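Local atomic coordinates of carboxysome shell vertex protein CcmL (Gloeobacter violaceus, PDB entry 4JW0), a protein that probably forms the pentameric vertices of the carboxysome, a polyhedral compartment in which RuBisCO is sequestered. Residues A[61-66]-A[72-77]. Sequence-based numbering, arbitrary orientation.
Sequences SAARQV and RPVDAV
Ala63 CB sits over one face of the Asp75-Ala76 peptide, 3.5 Å from Ala76 N. This buried N has no hydrogen-bonding partner in the model; the methyl lies against it. The second flat group is the guanidinium of Arg64. One face lies over Ser61 of its own chain, with NH1 3.6 Å from Ser61 CB. Its NE makes a weak hydrogen bond to Glu70 O, and NH1 bonds to Ser61 OG of a neighbouring subunit.

The contact belongs to the OB fold of the CcmL/EutN family. A 3-10 turn following strand 54-59 packs on the chain that leads into strand 76-81. No direct hydrogen bond joins the two segments.

Val77 closes on the same alanine. Its CG1 stands between the backbone N and the carbonyl carbon (chi1 61°) and lies 3.6 Å from Ala63 CA. Val74 packs from the other side of Ala63, its CG2 3.7 Å from Ala63 O. The Arg64 chain runs past the inverse gamma turn centred on Pro73, and its CD lies 3.3 Å from Arg72 O. The bend about the CG-CD bond (chi3 -51°) turns the guanidinium away from this carbonyl and back over Ser61.

The 3-10 turn has its own brace. Gln65 NE2 donates to Ser61 O at 3.0 Å in a nearly straight bond. The oxygen lies close to the plane of the Gln65 amide, while NE2 stands above the Ser61 carbonyl plane. Arg64 N reaches the same oxygen from the opposite face.

One neighbouring subunit grips both carboxylate oxygens of Asp75: its Met1 N bonds to OD1 and its Arg59 N to OD2. Within the chain, one water bridges the two segments. It accepts from Arg64 NH1 at 2.8 Å and donates to Val74 O, also at 2.8 Å.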
loop_
_atom_site.group_PDB
_atom_site.type_symbol
_atom_site.label_atom_id
_atom_site.label_comp_id
_atom_site.label_asym_id
_atom_site.label_seq_id
_atom_site.Cartn_x
_atom_site.Cartn_y
_atom_site.Cartn_z
ATOM N N SER A 61 -0.567 -8.926 1.575
ATOM C CA SER A 61 -0.786 -10.358 1.404
ATOM C C SER A 61 0.321 -11.214 2.027
ATOM O O SER A 61 0.138 -12.418 2.228
ATOM C CB SER A 61 -0.967 -10.701 -0.075
ATOM O OG SER A 61 0.153 -10.311 -0.837
ATOM N N ALA A 62 1.455 -10.593 2.347
ATOM C CA ALA A 62 2.494 -11.256 3.132
ATOM C C ALA A 62 1.909 -11.905 4.384
ATOM O O ALA A 62 2.392 -12.944 4.831
ATOM C CB ALA A 62 3.575 -10.263 3.531
ATOM N N ALA A 63 0.882 -11.286 4.962
ATOM C CA ALA A 63 0.329 -11.772 6.229
ATOM C C ALA A 63 -0.406 -13.098 6.070
ATOM O O ALA A 63 -0.666 -13.789 7.051
ATOM C CB ALA A 63 -0.581 -10.735 6.850
ATOM N N ARG A 64 -0.735 -13.454 4.833
ATOM C CA ARG A 64 -1.458 -14.688 4.569
ATOM C C ARG A 64 -0.522 -15.868 4.300
ATOM O O ARG A 64 -0.988 -16.979 4.074
ATOM C CB ARG A 64 -2.415 -14.508 3.385
ATOM C CG ARG A 64 -3.418 -13.380 3.575
ATOM C CD ARG A 64 -4.635 -13.526 2.668
ATOM N NE ARG A 64 -4.308 -13.730 1.253
ATOM C CZ ARG A 64 -4.218 -12.763 0.344
ATOM N NH1 ARG A 64 -4.405 -11.497 0.678
ATOM N NH2 ARG A 64 -3.930 -13.063 -0.914
ATOM N N GLN A 65 0.789 -15.643 4.332
ATOM C CA GLN A 65 1.720 -16.682 3.888
ATOM C C GLN A 65 2.109 -17.699 4.964
ATOM O O GLN A 65 2.716 -18.721 4.652
ATOM C CB GLN A 65 2.981 -16.060 3.296
ATOM C CG GLN A 65 2.696 -15.080 2.180
ATOM C CD GLN A 65 1.792 -15.669 1.122
ATOM O OE1 GLN A 65 2.005 -16.790 0.665
ATOM N NE2 GLN A 65 0.758 -14.925 0.744
ATOM N N VAL A 66 1.756 -17.434 6.217
ATOM C CA VAL A 66 2.091 -18.360 7.297
ATOM C C VAL A 66 1.016 -19.431 7.458
ATOM O O VAL A 66 -0.147 -19.211 7.136
ATOM C CB VAL A 66 2.306 -17.637 8.636
ATOM C CG1 VAL A 66 3.481 -16.668 8.528
ATOM C CG2 VAL A 66 1.048 -16.927 9.079
ATOM N N ARG A 72 -7.280 -15.975 5.332
ATOM C CA ARG A 72 -7.698 -15.047 6.374
ATOM C C ARG A 72 -7.594 -13.604 5.901
ATOM O O ARG A 72 -6.644 -13.241 5.212
ATOM C CB ARG A 72 -6.835 -15.207 7.617
ATOM C CG ARG A 72 -7.157 -16.430 8.442
ATOM C CD ARG A 72 -6.408 -16.391 9.758
ATOM N NE ARG A 72 -6.623 -17.612 10.528
ATOM C CZ ARG A 72 -5.690 -18.225 11.250
ATOM N NH1 ARG A 72 -4.456 -17.741 11.322
ATOM N NH2 ARG A 72 -5.993 -19.331 11.912
ATOM N N PRO A 73 -8.573 -12.771 6.279
ATOM C CA PRO A 73 -8.545 -11.354 5.892
ATOM C C PRO A 73 -7.607 -10.534 6.778
ATOM O O PRO A 73 -8.023 -9.552 7.401
ATOM C CB PRO A 73 -10.002 -10.916 6.069
ATOM C CG PRO A 73 -10.548 -11.836 7.113
ATOM C CD PRO A 73 -9.842 -13.147 6.931
ATOM N N VAL A 74 -6.340 -10.939 6.813
ATOM C CA VAL A 74 -5.327 -10.265 7.621
ATOM C C VAL A 74 -4.311 -9.566 6.725
ATOM O O VAL A 74 -3.912 -10.102 5.689
ATOM C CB VAL A 74 -4.575 -11.252 8.542
ATOM C CG1 VAL A 74 -5.484 -11.730 9.644
ATOM C CG2 VAL A 74 -4.024 -12.433 7.746
ATOM N N ASP A 75 -3.880 -8.378 7.139
ATOM C CA ASP A 75 -3.005 -7.557 6.306
ATOM C C ASP A 75 -1.759 -7.072 7.052
ATOM O O ASP A 75 -1.050 -6.185 6.575
ATOM C CB ASP A 75 -3.778 -6.357 5.761
ATOM C CG ASP A 75 -4.124 -5.354 6.845
ATOM O OD1 ASP A 75 -4.027 -5.725 8.035
ATOM O OD2 ASP A 75 -4.473 -4.197 6.515
ATOM N N ALA A 76 -1.503 -7.645 8.224
ATOM C CA ALA A 76 -0.292 -7.333 8.972
ATOM C C ALA A 76 0.075 -8.523 9.836
ATOM O O ALA A 76 -0.782 -9.132 10.479
ATOM C CB ALA A 76 -0.481 -6.095 9.815
ATOM N N VAL A 77 1.358 -8.854 9.842
ATOM C CA VAL A 77 1.833 -10.046 10.520
ATOM C C VAL A 77 3.182 -9.786 11.185
ATOM O O VAL A 77 4.066 -9.166 10.599
ATOM C CB VAL A 77 1.967 -11.227 9.529
ATOM C CG1 VAL A 77 2.975 -10.895 8.429
ATOM C CG2 VAL A 77 2.355 -12.496 10.251
HETATM O O HOH W 1 -3.850 -9.940 2.941
#